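Local coordinates for protein Rho guanine nucleotide exchange factor 12 (Homo sapiens, PDB 1TXD) that acts as a guanine nucleotide exchange factor for the small GTPase RhoA, its catalytic DH domain and the adjoining PH domain making up this fragment, at residues P262-V267 / T272-T277; L284-K289 / Y347-Q352. The protein carries 1 engineered substitution. All blocks are in the same frame, centred on the assembly; numbering follows the deposited sequence.

Contact 1. Residues P262-V267 / T272-T277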
ATOM      1  N   PRO A 262      -4.636  19.293  11.812  1.00 59.96           N
ATOM      2  CA  PRO A 262      -5.469  20.395  12.310  1.00 60.36           C
ATOM      3  C   PRO A 262      -4.643  21.624  12.776  1.00 60.28           C
ATOM      4  O   PRO A 262      -3.914  21.542  13.775  1.00 59.44           O
ATOM      5  CB  PRO A 262      -6.226  19.770  13.495  1.00 60.32           C
ATOM      6  CG  PRO A 262      -5.713  18.364  13.645  1.00 60.25           C
ATOM      7  CD  PRO A 262      -4.495  18.215  12.805  1.00 59.80           C
ATOM      8  N   LEU A 263      -4.752  22.729  12.038  1.00 60.50           N
ATOM      9  CA  LEU A 263      -4.305  24.044  12.514  1.00 61.21           C
ATOM     10  C   LEU A 263      -5.514  24.922  12.842  1.00 61.84           C
ATOM     11  O   LEU A 263      -6.635  24.616  12.455  1.00 62.15           O
ATOM     12  CB  LEU A 263      -3.435  24.763  11.470  1.00 60.70           C
ATOM     13  CG  LEU A 263      -2.188  24.041  10.952  1.00 60.31           C
ATOM     14  CD1 LEU A 263      -1.487  24.869   9.892  1.00 59.60           C
ATOM     15  CD2 LEU A 263      -1.234  23.694  12.084  1.00 60.40           C
ATOM     16  N   VAL A 264      -5.265  26.008  13.564  1.00 62.52           N
ATOM     17  CA  VAL A 264      -6.254  27.049  13.831  1.00 62.87           C
ATOM     18  C   VAL A 264      -5.811  28.277  13.016  1.00 63.41           C
ATOM     19  O   VAL A 264      -4.664  28.332  12.561  1.00 63.71           O
ATOM     20  CB  VAL A 264      -6.334  27.322  15.359  1.00 62.83           C
ATOM     21  CG1 VAL A 264      -7.038  28.640  15.689  1.00 62.77           C
ATOM     22  CG2 VAL A 264      -7.033  26.157  16.060  1.00 62.39           C
ATOM     23  N   TRP A 265      -6.710  29.232  12.779  1.00 63.79           N
ATOM     24  CA  TRP A 265      -6.341  30.456  12.059  1.00 64.36           C
ATOM     25  C   TRP A 265      -6.881  31.700  12.752  1.00 64.15           C
ATOM     26  O   TRP A 265      -8.047  32.066  12.569  1.00 64.58           O
ATOM     27  CB  TRP A 265      -6.823  30.421  10.604  1.00 64.90           C
ATOM     28  CG  TRP A 265      -6.414  31.641   9.799  1.00 66.16           C
ATOM     29  CD1 TRP A 265      -5.512  32.611  10.161  1.00 67.18           C
ATOM     30  CD2 TRP A 265      -6.892  32.014   8.498  1.00 67.44           C
ATOM     31  NE1 TRP A 265      -5.406  33.557   9.169  1.00 67.73           N
ATOM     32  CE2 TRP A 265      -6.239  33.214   8.134  1.00 67.94           C
ATOM     33  CE3 TRP A 265      -7.809  31.452   7.595  1.00 68.21           C
ATOM     34  CZ2 TRP A 265      -6.473  33.862   6.914  1.00 68.18           C
ATOM     35  CZ3 TRP A 265      -8.041  32.097   6.378  1.00 68.45           C
ATOM     36  CH2 TRP A 265      -7.375  33.289   6.053  1.00 68.69           C
ATOM     37  N   LYS A 266      -6.018  32.342  13.543  1.00 63.49           N
ATOM     38  CA  LYS A 266      -6.322  33.629  14.176  1.00 62.57           C
ATOM     39  C   LYS A 266      -6.364  34.711  13.087  1.00 62.32           C
ATOM     40  O   LYS A 266      -5.317  35.168  12.607  1.00 62.19           O
ATOM     41  CB  LYS A 266      -5.272  33.959  15.254  1.00 61.98           C
ATOM     42  CG  LYS A 266      -5.638  35.093  16.199  1.00 61.21           C
ATOM     43  CD  LYS A 266      -4.450  35.473  17.086  1.00 60.53           C
ATOM     44  CE  LYS A 266      -4.800  36.563  18.094  1.00 60.28           C
ATOM     45  NZ  LYS A 266      -4.556  37.939  17.569  1.00 59.58           N
ATOM     46  N   VAL A 267      -7.579  35.072  12.671  1.00 61.92           N
ATOM     47  CA  VAL A 267      -7.786  36.133  11.681  1.00 61.46           C
ATOM     48  C   VAL A 267      -7.775  37.484  12.413  1.00 61.15           C
ATOM     49  O   VAL A 267      -7.099  38.423  11.986  1.00 60.80           O
ATOM     50  CB  VAL A 267      -9.078  35.896  10.810  1.00 61.35           C
ATOM     51  CG1 VAL A 267     -10.381  36.067  11.609  1.00 60.95           C
ATOM     52  CG2 VAL A 267      -9.075  36.797   9.579  1.00 61.30           C
ATOM     53  N   THR A 272     -11.745  33.151  15.001  1.00 58.43           N
ATOM     54  CA  THR A 272     -10.868  31.993  14.776  1.00 58.13           C
ATOM     55  C   THR A 272     -11.520  31.002  13.812  1.00 57.97           C
ATOM     56  O   THR A 272     -12.647  30.558  14.052  1.00 57.79           O
ATOM     57  CB  THR A 272     -10.581  31.252  16.108  1.00 58.12           C
ATOM     58  OG1 THR A 272     -11.814  30.951  16.781  1.00 57.95           O
ATOM     59  CG2 THR A 272      -9.811  32.133  17.099  1.00 58.15           C
ATOM     60  N   ILE A 273     -10.812  30.647  12.738  1.00 57.75           N
ATOM     61  CA  ILE A 273     -11.289  29.637  11.788  1.00 57.49           C
ATOM     62  C   ILE A 273     -10.541  28.314  11.986  1.00 57.23           C
ATOM     63  O   ILE A 273      -9.356  28.208  11.655  1.00 57.38           O
ATOM     64  CB  ILE A 273     -11.149  30.127  10.315  1.00 57.48           C
ATOM     65  CG1 ILE A 273     -11.744  31.533  10.150  1.00 57.40           C
ATOM     66  CG2 ILE A 273     -11.849  29.152   9.362  1.00 57.41           C
ATOM     67  CD1 ILE A 273     -11.972  31.962   8.696  1.00 57.34           C
ATOM     68  N   ASP A 274     -11.242  27.310  12.516  1.00 56.59           N
ATOM     69  CA  ASP A 274     -10.675  25.969  12.685  1.00 56.19           C
ATOM     70  C   ASP A 274     -10.383  25.369  11.310  1.00 55.96           C
ATOM     71  O   ASP A 274     -11.282  25.244  10.483  1.00 55.54           O
ATOM     72  CB  ASP A 274     -11.633  25.048  13.448  1.00 56.03           C
ATOM     73  CG  ASP A 274     -12.078  25.631  14.775  1.00 55.69           C
ATOM     74  OD1 ASP A 274     -11.220  26.135  15.528  1.00 55.56           O
ATOM     75  OD2 ASP A 274     -13.270  25.626  15.146  1.00 55.30           O
ATOM     76  N   LEU A 275      -9.121  25.025  11.066  1.00 55.89           N
ATOM     77  CA  LEU A 275      -8.693  24.503   9.772  1.00 55.54           C
ATOM     78  C   LEU A 275      -8.236  23.058   9.854  1.00 54.82           C
ATOM     79  O   LEU A 275      -7.899  22.540  10.929  1.00 54.47           O
ATOM     80  CB  LEU A 275      -7.506  25.305   9.211  1.00 56.02           C
ATOM     81  CG  LEU A 275      -7.611  26.776   8.794  1.00 56.60           C
ATOM     82  CD1 LEU A 275      -6.221  27.277   8.408  1.00 56.75           C
ATOM     83  CD2 LEU A 275      -8.579  26.984   7.644  1.00 56.66           C
ATOM     84  N   TYR A 276      -8.259  22.427   8.685  1.00 53.60           N
ATOM     85  CA  TYR A 276      -7.416  21.294   8.362  1.00 52.90           C
ATOM     86  C   TYR A 276      -6.543  21.743   7.196  1.00 51.73           C
ATOM     87  O   TYR A 276      -7.045  22.249   6.189  1.00 52.24           O
ATOM     88  CB  TYR A 276      -8.263  20.080   7.955  1.00 53.35           C
ATOM     89  CG  TYR A 276      -7.478  18.788   7.943  1.00 53.59           C
ATOM     90  CD1 TYR A 276      -7.385  18.001   9.094  1.00 53.65           C
ATOM     91  CD2 TYR A 276      -6.810  18.362   6.788  1.00 54.38           C
ATOM     92  CE1 TYR A 276      -6.655  16.825   9.098  1.00 54.23           C
ATOM     93  CE2 TYR A 276      -6.081  17.177   6.781  1.00 54.55           C
ATOM     94  CZ  TYR A 276      -6.006  16.421   7.939  1.00 54.75           C
ATOM     95  OH  TYR A 276      -5.294  15.252   7.942  1.00 56.70           O
ATOM     96  N   THR A 277      -5.243  21.533   7.327  1.00 50.14           N
ATOM     97  CA  THR A 277      -4.261  22.190   6.478  1.00 48.87           C
ATOM     98  C   THR A 277      -3.404  21.160   5.802  1.00 47.98           C
ATOM     99  O   THR A 277      -3.105  20.141   6.391  1.00 47.63           O
ATOM    100  CB  THR A 277      -3.363  23.107   7.372  1.00 48.31           C
ATOM    101  OG1 THR A 277      -4.135  24.219   7.823  1.00 48.69           O
ATOM    102  CG2 THR A 277      -2.211  23.723   6.584  1.00 46.68           C
TER
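The backbone O of Leu-263 accepts the N-H of Leu-275 at 2.9 Å, the shortest hydrogen bond of this pairing, though a somewhat bent one. The same oxygen also has CB of Leu-275 at 3.4 Å. Further along, Trp-265 and Ile-273 exchange two backbone bonds of unequal quality: N of Ile-273 reaches O of Trp-265 almost straight (171°), whereas the return bond from N of Trp-265 to O of Ile-273 is bent and weak. These residues belong to an antiparallel beta hairpin of the PH domain, whose strands 257-266 and 275-280 run side by side in its curled sheet. Apolar groups meet between the strands: CD1 of Leu-275 lies 3.9 Å from CB of Trp-265. With CG of Trp-265 anti to the backbone N (chi1 -178°), the indole comes past Ile-273, CE3 lying 4.3 Å from the CD1 of that isoleucine. Leu-263 crosses Thr-277 at about a right angle, setting its CD1 3.4 Å from the Thr-277 OG1, a buried hydroxyl with no polar partner in the model. Both side chains also touch Trp-360 of helix 354-374. An alanine at Leu-263 is likely to open a gap beside Thr-277 and to cost Trp-360 an apolar neighbour. The Tyr-276 hydroxyl is hydrogen-bonded to Glu-260, which lies just ahead of Pro-262 in strand 257-266.

Contact 2. Residues L284-K289 / Y347-Q352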
ATOM      1  N   LEU A 284       1.116  25.504   0.530  1.00 52.11           N
ATOM      2  CA  LEU A 284       0.380  25.190   1.731  1.00 52.31           C
ATOM      3  C   LEU A 284      -1.064  25.479   1.363  1.00 52.20           C
ATOM      4  O   LEU A 284      -1.336  26.429   0.632  1.00 52.15           O
ATOM      5  CB  LEU A 284       0.854  26.072   2.880  1.00 53.13           C
ATOM      6  CG  LEU A 284       0.535  25.629   4.300  1.00 54.33           C
ATOM      7  CD1 LEU A 284       1.493  24.552   4.745  1.00 54.49           C
ATOM      8  CD2 LEU A 284       0.623  26.828   5.246  1.00 55.88           C
ATOM      9  N   VAL A 285      -1.984  24.648   1.841  1.00 51.99           N
ATOM     10  CA  VAL A 285      -3.390  24.759   1.471  1.00 51.55           C
ATOM     11  C   VAL A 285      -4.219  24.820   2.727  1.00 51.44           C
ATOM     12  O   VAL A 285      -4.099  23.977   3.608  1.00 50.78           O
ATOM     13  CB  VAL A 285      -3.878  23.566   0.610  1.00 51.74           C
ATOM     14  CG1 VAL A 285      -5.357  23.721   0.273  1.00 51.13           C
ATOM     15  CG2 VAL A 285      -3.056  23.447  -0.678  1.00 52.15           C
ATOM     16  N   LEU A 286      -5.091  25.812   2.787  1.00 52.28           N
ATOM     17  CA  LEU A 286      -5.873  26.060   3.976  1.00 53.53           C
ATOM     18  C   LEU A 286      -7.312  25.680   3.668  1.00 53.65           C
ATOM     19  O   LEU A 286      -7.922  26.246   2.763  1.00 53.79           O
ATOM     20  CB  LEU A 286      -5.745  27.533   4.387  1.00 54.08           C
ATOM     21  CG  LEU A 286      -4.300  28.016   4.604  1.00 54.75           C
ATOM     22  CD1 LEU A 286      -4.280  29.493   4.990  1.00 55.49           C
ATOM     23  CD2 LEU A 286      -3.578  27.201   5.663  1.00 55.21           C
ATOM     24  N   LEU A 287      -7.829  24.704   4.412  1.00 53.99           N
ATOM     25  CA  LEU A 287      -9.166  24.159   4.185  1.00 54.26           C
ATOM     26  C   LEU A 287      -9.977  24.142   5.478  1.00 54.87           C
ATOM     27  O   LEU A 287      -9.405  24.204   6.565  1.00 54.86           O
ATOM     28  CB  LEU A 287      -9.067  22.740   3.614  1.00 54.33           C
ATOM     29  CG  LEU A 287      -8.179  22.532   2.383  1.00 54.05           C
ATOM     30  CD1 LEU A 287      -7.849  21.064   2.206  1.00 54.39           C
ATOM     31  CD2 LEU A 287      -8.836  23.071   1.124  1.00 53.99           C
ATOM     32  N   GLN A 288     -11.304  24.055   5.345  1.00 55.89           N
ATOM     33  CA  GLN A 288     -12.235  24.053   6.484  1.00 56.52           C
ATOM     34  C   GLN A 288     -13.116  22.800   6.486  1.00 57.10           C
ATOM     35  O   GLN A 288     -13.790  22.517   5.491  1.00 57.15           O
ATOM     36  CB  GLN A 288     -13.132  25.303   6.434  1.00 56.72           C
ATOM     37  CG  GLN A 288     -12.969  26.268   7.618  1.00 56.74           C
ATOM     38  CD  GLN A 288     -14.103  27.290   7.715  1.00 56.78           C
ATOM     39  OE1 GLN A 288     -14.387  28.002   6.750  1.00 56.74           O
ATOM     40  NE2 GLN A 288     -14.746  27.363   8.877  1.00 55.99           N
ATOM     41  N   LYS A 289     -13.124  22.071   7.607  1.00 57.98           N
ATOM     42  CA  LYS A 289     -13.939  20.843   7.749  1.00 58.71           C
ATOM     43  C   LYS A 289     -15.424  21.159   7.994  1.00 58.81           C
ATOM     44  O   LYS A 289     -15.852  21.299   9.143  1.00 58.54           O
ATOM     45  CB  LYS A 289     -13.401  19.939   8.887  1.00 59.03           C
ATOM     46  CG  LYS A 289     -12.375  18.885   8.442  1.00 59.56           C
ATOM     47  CD  LYS A 289     -11.998  17.894   9.560  1.00 59.41           C
ATOM     48  CE  LYS A 289     -10.924  16.899   9.076  1.00 59.66           C
ATOM     49  NZ  LYS A 289     -11.175  15.483   9.473  1.00 58.83           N
ATOM     50  N   TYR A 347      -0.302  35.070   8.022  1.00 58.27           N
ATOM     51  CA  TYR A 347      -1.225  34.100   8.563  1.00 58.06           C
ATOM     52  C   TYR A 347      -0.647  33.676   9.891  1.00 58.66           C
ATOM     53  O   TYR A 347       0.486  33.212   9.946  1.00 58.62           O
ATOM     54  CB  TYR A 347      -1.350  32.880   7.631  1.00 57.52           C
ATOM     55  CG  TYR A 347      -1.736  33.201   6.201  1.00 55.60           C
ATOM     56  CD1 TYR A 347      -3.050  33.021   5.753  1.00 55.09           C
ATOM     57  CD2 TYR A 347      -0.787  33.665   5.293  1.00 54.62           C
ATOM     58  CE1 TYR A 347      -3.407  33.306   4.442  1.00 54.10           C
ATOM     59  CE2 TYR A 347      -1.135  33.959   3.982  1.00 54.34           C
ATOM     60  CZ  TYR A 347      -2.445  33.772   3.564  1.00 54.17           C
ATOM     61  OH  TYR A 347      -2.790  34.053   2.270  1.00 53.84           O
ATOM     62  N   GLU A 348      -1.416  33.868  10.960  1.00 59.71           N
ATOM     63  CA  GLU A 348      -1.094  33.293  12.261  1.00 60.20           C
ATOM     64  C   GLU A 348      -1.839  31.960  12.382  1.00 60.98           C
ATOM     65  O   GLU A 348      -3.067  31.936  12.445  1.00 61.09           O
ATOM     66  CB  GLU A 348      -1.504  34.254  13.380  1.00 60.15           C
ATOM     67  CG  GLU A 348      -0.746  34.070  14.694  1.00 59.91           C
ATOM     68  CD  GLU A 348      -1.091  35.130  15.738  1.00 58.65           C
ATOM     69  OE1 GLU A 348      -1.393  36.276  15.351  1.00 57.11           O
ATOM     70  OE2 GLU A 348      -1.075  34.813  16.949  1.00 57.18           O
ATOM     71  N   LEU A 349      -1.088  30.856  12.388  1.00 61.82           N
ATOM     72  CA  LEU A 349      -1.650  29.505  12.458  1.00 62.31           C
ATOM     73  C   LEU A 349      -1.171  28.779  13.712  1.00 63.11           C
ATOM     74  O   LEU A 349       0.028  28.638  13.929  1.00 62.98           O
ATOM     75  CB  LEU A 349      -1.252  28.704  11.217  1.00 62.00           C
ATOM     76  CG  LEU A 349      -1.485  29.426   9.891  1.00 61.32           C
ATOM     77  CD1 LEU A 349      -0.790  28.709   8.746  1.00 61.23           C
ATOM     78  CD2 LEU A 349      -2.976  29.564   9.630  1.00 61.20           C
ATOM     79  N   VAL A 350      -2.117  28.302  14.516  1.00 64.10           N
ATOM     80  CA  VAL A 350      -1.830  27.734  15.831  1.00 65.02           C
ATOM     81  C   VAL A 350      -2.094  26.233  15.867  1.00 66.19           C
ATOM     82  O   VAL A 350      -3.228  25.806  15.681  1.00 66.11           O
ATOM     83  CB  VAL A 350      -2.740  28.371  16.905  1.00 64.81           C
ATOM     84  CG1 VAL A 350      -2.224  28.057  18.309  1.00 64.58           C
ATOM     85  CG2 VAL A 350      -2.881  29.872  16.675  1.00 65.04           C
ATOM     86  N   ALA A 351      -1.051  25.446  16.129  1.00 67.63           N
ATOM     87  CA  ALA A 351      -1.188  23.997  16.263  1.00 69.12           C
ATOM     88  C   ALA A 351      -1.564  23.636  17.692  1.00 70.00           C
ATOM     89  O   ALA A 351      -1.549  24.485  18.586  1.00 69.32           O
ATOM     90  CB  ALA A 351       0.102  23.288  15.855  1.00 69.42           C
ATOM     91  N   GLN A 352      -1.876  22.361  17.893  1.00 70.76           N
ATOM     92  CA  GLN A 352      -2.449  21.879  19.151  1.00 72.08           C
ATOM     93  C   GLN A 352      -1.390  21.588  20.220  1.00 73.67           C
ATOM     94  O   GLN A 352      -1.703  21.586  21.414  1.00 74.48           O
ATOM     95  CB  GLN A 352      -3.313  20.628  18.907  1.00 71.51           C
ATOM     96  CG  GLN A 352      -4.159  20.691  17.630  1.00 70.79           C
ATOM     97  CD  GLN A 352      -5.405  19.823  17.690  1.00 70.79           C
ATOM     98  OE1 GLN A 352      -5.425  18.792  18.367  1.00 69.41           O
ATOM     99  NE2 GLN A 352      -6.446  20.238  16.979  1.00 70.38           N
TER
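In both Leu-286 and Tyr-347 the first torsion sets CG anti to the carbonyl carbon (chi1 -56° and -55°), and from facing strands the isobutyl group and the phenol ring are thereby carried into the interior, where they meet. Leu-286 does the touching with one branch: its CD1 lies 3.8 Å from CD1 of Tyr-347 and 3.9 Å from CE1 of the same ring, meeting it obliquely at the CD1-CE1 bond. Leu-349 fills the neighbouring position. Its CD1 approaches CD2 of Leu-284 at 4.2 Å and CD2 of Leu-286 at 4.4 Å, a single methyl serving two leucines. All four residues are buried, and the contact between them is purely apolar; the axes of the two short strand segments come no closer than 11.7 Å and run at 68° to each other, an instance of side chains bridging the inside of the PH-domain beta sandwich. The phenol hydroxyl is satisfied elsewhere, by the backbone O of Ser-314. Ile-317 of strand 316-318 touches Leu-284, Leu-286 and Tyr-347, while strand 275-280 adds Leu-275 and Thr-277 against Leu-286, and Trp-265 of strand 257-266 packs on Leu-349.

In the fold
Following the chain from the N terminus, the helical DH domain comes first and both contacts lie beyond it, in the PH domain. Contact 1 closes a short loop of four residues, joining strands 257-266 and 275-280 as a hairpin. The chain then turns into strand 283-290, where contact 2 opens; it closes only after 57 intervening residues, on strand 344-350. The contacts thus follow in series, neither nesting nor crossing, yet their centres are about 4 Å apart. Backbone bonds probably link them at both edges of the hairpin: Val-264 N to Val-350 O, and Tyr-276 N to Leu-287 O. Contact 2 spans the interior between the strands that flank contact 1.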